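BauA (Acinetobacter baumannii, PDB 6HCP) probably carries ferric preacinetobactin across the bacterial outer membrane as a TonB-dependent siderophore receptor. Local coordinates at residues A[79-92]-A[99-111]. Residues are numbered along the deposited sequence; the frame is centred on the assembly and turned at random.
Sequences DITEVIAATDPSIY and GWSENYYIRGYAS
Glu102 reaches into the turn leading into helix 81-84 and is gripped tightly there: its OE1 accepts two bonds from Thr81, the hydroxyl OG1 at 2.6 Å on the anti lone pair and the backbone N at 2.7 Å from the syn side. The other oxygen, OE2, takes a weak bond from Ile80 N. Thr81 OG1 can reach OE1 because chi1, -60°, holds it beside its own backbone N. The Asp79 carboxylate, which caps Glu82 N, stacks nearly parallel to that of Glu102, Asp79 OD1 lying 3.8 Å from Glu102 OE1; the N-H groups of Ile80 and Thr81 probably offset this crowding of negative charge.

The close-packed, buried apolar part centres on Tyr104. Ile84 CD1 sits over the middle of its ring, 4.0 Å from the centroid, a CH-pi contact, and Ile91 CG1 lies alongside Ile106 CG1. Direct contacts thin out beside partly exposed Thr81 and Asn103, where water joins Thr81 OG1 to Asn103 N. Ser90 O is bonded by Arg107 N, and a second water links it to Gly108 N.

Tyr92 and Tyr105 exchange antiparallel backbone bonds, Tyr105 N to Tyr92 O at 2.8 Å. Strand 91-92 thus edges the 105-110 hairpin of the plug, with Ile84 resting on strand 135-142 and Tyr92 and Tyr105 against barrel strand 599-618.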
# COMPACT_ATOMS: atom_id res chain seq x y z
N ASP A 79 -15.52 -2.01 -18.45
CA ASP A 79 -16.75 -2.71 -18.80
C ASP A 79 -17.93 -1.91 -18.26
O ASP A 79 -17.76 -0.85 -17.68
CB ASP A 79 -16.71 -4.17 -18.32
CG ASP A 79 -16.68 -4.35 -16.81
OD1 ASP A 79 -17.09 -3.43 -16.09
OD2 ASP A 79 -16.19 -5.41 -16.36
N ILE A 80 -19.16 -2.35 -18.58
CA ILE A 80 -20.33 -1.57 -18.27
C ILE A 80 -20.55 -1.53 -16.75
O ILE A 80 -20.96 -0.51 -16.22
CB ILE A 80 -21.56 -2.11 -19.02
CG1 ILE A 80 -21.37 -1.98 -20.54
CG2 ILE A 80 -22.80 -1.39 -18.54
CD1 ILE A 80 -21.03 -0.57 -20.99
N THR A 81 -20.20 -2.63 -16.07
CA THR A 81 -20.35 -2.71 -14.60
C THR A 81 -19.60 -1.55 -13.93
O THR A 81 -20.09 -0.94 -12.98
CB THR A 81 -19.82 -4.05 -14.06
OG1 THR A 81 -20.56 -5.10 -14.68
CG2 THR A 81 -19.95 -4.15 -12.56
N GLU A 82 -18.38 -1.28 -14.41
CA GLU A 82 -17.50 -0.25 -13.84
C GLU A 82 -18.05 1.15 -14.10
O GLU A 82 -17.62 2.10 -13.45
CB GLU A 82 -16.09 -0.38 -14.42
CG GLU A 82 -15.37 -1.60 -13.87
CD GLU A 82 -13.94 -1.80 -14.34
OE1 GLU A 82 -13.36 -0.88 -14.94
OE2 GLU A 82 -13.40 -2.88 -14.05
N VAL A 83 -19.03 1.28 -15.01
CA VAL A 83 -19.75 2.51 -15.18
C VAL A 83 -20.94 2.57 -14.23
O VAL A 83 -21.18 3.58 -13.58
CB VAL A 83 -20.20 2.72 -16.64
CG1 VAL A 83 -20.91 4.05 -16.79
CG2 VAL A 83 -19.04 2.62 -17.62
N ILE A 84 -21.81 1.55 -14.28
CA ILE A 84 -23.17 1.71 -13.71
C ILE A 84 -23.22 1.33 -12.22
O ILE A 84 -24.17 1.74 -11.54
CB ILE A 84 -24.22 0.93 -14.52
CG1 ILE A 84 -24.01 -0.58 -14.42
CG2 ILE A 84 -24.21 1.43 -15.96
CD1 ILE A 84 -25.13 -1.40 -15.06
N ALA A 85 -22.28 0.53 -11.73
CA ALA A 85 -22.37 0.02 -10.36
C ALA A 85 -21.60 0.91 -9.37
O ALA A 85 -21.76 0.77 -8.18
CB ALA A 85 -21.86 -1.40 -10.28
N ALA A 86 -20.71 1.77 -9.87
CA ALA A 86 -19.74 2.41 -8.96
C ALA A 86 -20.47 3.26 -7.90
O ALA A 86 -20.14 3.21 -6.73
CB ALA A 86 -18.75 3.23 -9.75
N THR A 87 -21.47 4.04 -8.31
CA THR A 87 -22.13 4.98 -7.41
C THR A 87 -23.61 4.66 -7.18
O THR A 87 -24.29 5.42 -6.49
CB THR A 87 -21.97 6.42 -7.90
OG1 THR A 87 -22.49 6.56 -9.24
CG2 THR A 87 -20.52 6.84 -7.85
N ASP A 88 -24.16 3.65 -7.87
CA ASP A 88 -25.62 3.46 -7.85
C ASP A 88 -25.97 2.40 -6.81
O ASP A 88 -25.66 1.22 -6.97
CB ASP A 88 -26.12 3.04 -9.24
CG ASP A 88 -27.64 3.03 -9.36
OD1 ASP A 88 -28.33 2.87 -8.32
OD2 ASP A 88 -28.10 3.11 -10.51
N PRO A 89 -26.59 2.79 -5.69
CA PRO A 89 -26.88 1.84 -4.62
C PRO A 89 -27.99 0.83 -4.95
O PRO A 89 -28.22 -0.10 -4.17
CB PRO A 89 -27.37 2.75 -3.48
CG PRO A 89 -28.01 3.93 -4.20
CD PRO A 89 -27.18 4.12 -5.45
N SER A 90 -28.65 1.00 -6.10
CA SER A 90 -29.64 0.03 -6.54
C SER A 90 -29.03 -0.99 -7.50
O SER A 90 -29.75 -1.84 -8.05
CB SER A 90 -30.84 0.74 -7.16
OG SER A 90 -31.58 1.40 -6.14
N ILE A 91 -27.72 -0.90 -7.74
CA ILE A 91 -27.06 -1.89 -8.58
C ILE A 91 -26.02 -2.63 -7.72
O ILE A 91 -25.33 -2.03 -6.91
CB ILE A 91 -26.45 -1.20 -9.82
CG1 ILE A 91 -27.57 -0.52 -10.61
CG2 ILE A 91 -25.65 -2.20 -10.64
CD1 ILE A 91 -27.19 -0.02 -11.95
N TYR A 92 -25.99 -3.95 -7.87
CA TYR A 92 -25.05 -4.77 -7.11
C TYR A 92 -24.27 -5.67 -8.07
O TYR A 92 -24.87 -6.33 -8.92
CB TYR A 92 -25.76 -5.63 -6.08
CG TYR A 92 -24.83 -6.55 -5.33
CD1 TYR A 92 -23.91 -6.03 -4.42
CD2 TYR A 92 -24.79 -7.91 -5.60
CE1 TYR A 92 -22.95 -6.85 -3.83
CE2 TYR A 92 -23.85 -8.73 -5.02
CZ TYR A 92 -22.95 -8.21 -4.09
OH TYR A 92 -22.01 -9.02 -3.54
N GLY A 99 -14.06 -12.64 -14.77
CA GLY A 99 -15.10 -13.63 -14.95
C GLY A 99 -15.38 -13.85 -16.43
O GLY A 99 -14.91 -13.10 -17.30
N TRP A 100 -16.19 -14.88 -16.71
CA TRP A 100 -16.56 -15.19 -18.08
C TRP A 100 -17.66 -14.25 -18.61
O TRP A 100 -17.93 -14.23 -19.81
CB TRP A 100 -16.95 -16.67 -18.20
CG TRP A 100 -17.93 -17.13 -17.17
CD1 TRP A 100 -17.67 -17.74 -15.99
CD2 TRP A 100 -19.36 -17.05 -17.28
NE1 TRP A 100 -18.84 -18.03 -15.33
CE2 TRP A 100 -19.89 -17.70 -16.14
CE3 TRP A 100 -20.24 -16.59 -18.26
CZ2 TRP A 100 -21.26 -17.76 -15.90
CZ3 TRP A 100 -21.60 -16.66 -18.02
CH2 TRP A 100 -22.10 -17.21 -16.84
N SER A 101 -18.26 -13.46 -17.73
CA SER A 101 -19.18 -12.40 -18.12
C SER A 101 -19.20 -11.34 -17.03
O SER A 101 -18.78 -11.60 -15.90
CB SER A 101 -20.60 -12.89 -18.38
OG SER A 101 -21.31 -13.07 -17.16
N GLU A 102 -19.80 -10.19 -17.35
CA GLU A 102 -20.19 -9.23 -16.31
C GLU A 102 -21.36 -9.82 -15.53
O GLU A 102 -22.03 -10.76 -15.98
CB GLU A 102 -20.62 -7.88 -16.91
CG GLU A 102 -19.57 -7.23 -17.80
CD GLU A 102 -19.90 -5.79 -18.18
OE1 GLU A 102 -20.27 -5.04 -17.27
OE2 GLU A 102 -19.77 -5.42 -19.40
N ASN A 103 -21.55 -9.32 -14.31
CA ASN A 103 -22.62 -9.82 -13.46
C ASN A 103 -23.12 -8.70 -12.57
O ASN A 103 -22.40 -8.23 -11.69
CB ASN A 103 -22.18 -11.00 -12.60
CG ASN A 103 -23.34 -11.59 -11.80
OD1 ASN A 103 -24.43 -11.76 -12.33
ND2 ASN A 103 -23.13 -11.86 -10.52
N TYR A 104 -24.35 -8.24 -12.80
CA TYR A 104 -24.94 -7.22 -11.94
C TYR A 104 -26.46 -7.44 -11.79
O TYR A 104 -27.10 -8.10 -12.58
CB TYR A 104 -24.66 -5.81 -12.46
CG TYR A 104 -24.99 -5.59 -13.92
CD1 TYR A 104 -26.24 -5.18 -14.33
CD2 TYR A 104 -24.01 -5.73 -14.89
CE1 TYR A 104 -26.56 -5.06 -15.67
CE2 TYR A 104 -24.31 -5.57 -16.24
CZ TYR A 104 -25.59 -5.24 -16.64
OH TYR A 104 -25.87 -5.10 -17.98
N TYR A 105 -26.96 -6.97 -10.65
CA TYR A 105 -28.35 -6.93 -10.28
C TYR A 105 -28.80 -5.47 -10.26
O TYR A 105 -28.04 -4.59 -9.85
CB TYR A 105 -28.56 -7.54 -8.90
CG TYR A 105 -28.20 -9.00 -8.77
CD1 TYR A 105 -26.89 -9.41 -8.64
CD2 TYR A 105 -29.20 -9.94 -8.58
CE1 TYR A 105 -26.56 -10.74 -8.48
CE2 TYR A 105 -28.89 -11.29 -8.50
CZ TYR A 105 -27.57 -11.69 -8.39
OH TYR A 105 -27.28 -13.01 -8.24
N ILE A 106 -30.06 -5.24 -10.63
CA ILE A 106 -30.71 -3.95 -10.51
C ILE A 106 -32.01 -4.16 -9.70
O ILE A 106 -32.78 -5.08 -10.00
CB ILE A 106 -30.99 -3.33 -11.90
CG1 ILE A 106 -29.71 -3.26 -12.75
CG2 ILE A 106 -31.64 -1.97 -11.75
CD1 ILE A 106 -29.91 -2.76 -14.16
N ARG A 107 -32.19 -3.36 -8.64
CA ARG A 107 -33.32 -3.49 -7.73
C ARG A 107 -33.44 -4.94 -7.24
O ARG A 107 -34.54 -5.45 -6.98
CB ARG A 107 -34.61 -3.02 -8.39
CG ARG A 107 -34.68 -1.50 -8.49
CD ARG A 107 -36.06 -0.96 -8.83
NE ARG A 107 -36.06 0.48 -8.73
CZ ARG A 107 -37.07 1.27 -9.09
NH1 ARG A 107 -38.09 0.79 -9.79
NH2 ARG A 107 -36.96 2.57 -8.85
N GLY A 108 -32.28 -5.59 -7.07
CA GLY A 108 -32.19 -6.89 -6.44
C GLY A 108 -32.56 -8.05 -7.34
O GLY A 108 -32.66 -9.19 -6.85
N TYR A 109 -32.73 -7.80 -8.64
CA TYR A 109 -32.97 -8.85 -9.62
C TYR A 109 -31.87 -8.84 -10.68
O TYR A 109 -31.41 -7.78 -11.09
CB TYR A 109 -34.31 -8.65 -10.33
CG TYR A 109 -35.51 -8.98 -9.48
CD1 TYR A 109 -35.75 -10.27 -9.06
CD2 TYR A 109 -36.37 -7.98 -9.08
CE1 TYR A 109 -36.86 -10.57 -8.29
CE2 TYR A 109 -37.46 -8.26 -8.28
CZ TYR A 109 -37.73 -9.56 -7.92
OH TYR A 109 -38.85 -9.86 -7.20
N ALA A 110 -31.55 -10.02 -11.20
CA ALA A 110 -30.55 -10.14 -12.26
C ALA A 110 -30.94 -9.24 -13.43
O ALA A 110 -32.12 -9.10 -13.77
CB ALA A 110 -30.41 -11.58 -12.69
N SER A 111 -29.94 -8.57 -14.01
CA SER A 111 -30.07 -7.86 -15.25
C SER A 111 -29.02 -8.39 -16.22
O SER A 111 -27.82 -8.15 -16.04
CB SER A 111 -29.94 -6.37 -15.06
OG SER A 111 -30.06 -5.69 -16.32
O HOH W 1 -19.38 -7.46 -13.67
O HOH W 2 -29.55 -4.61 -6.90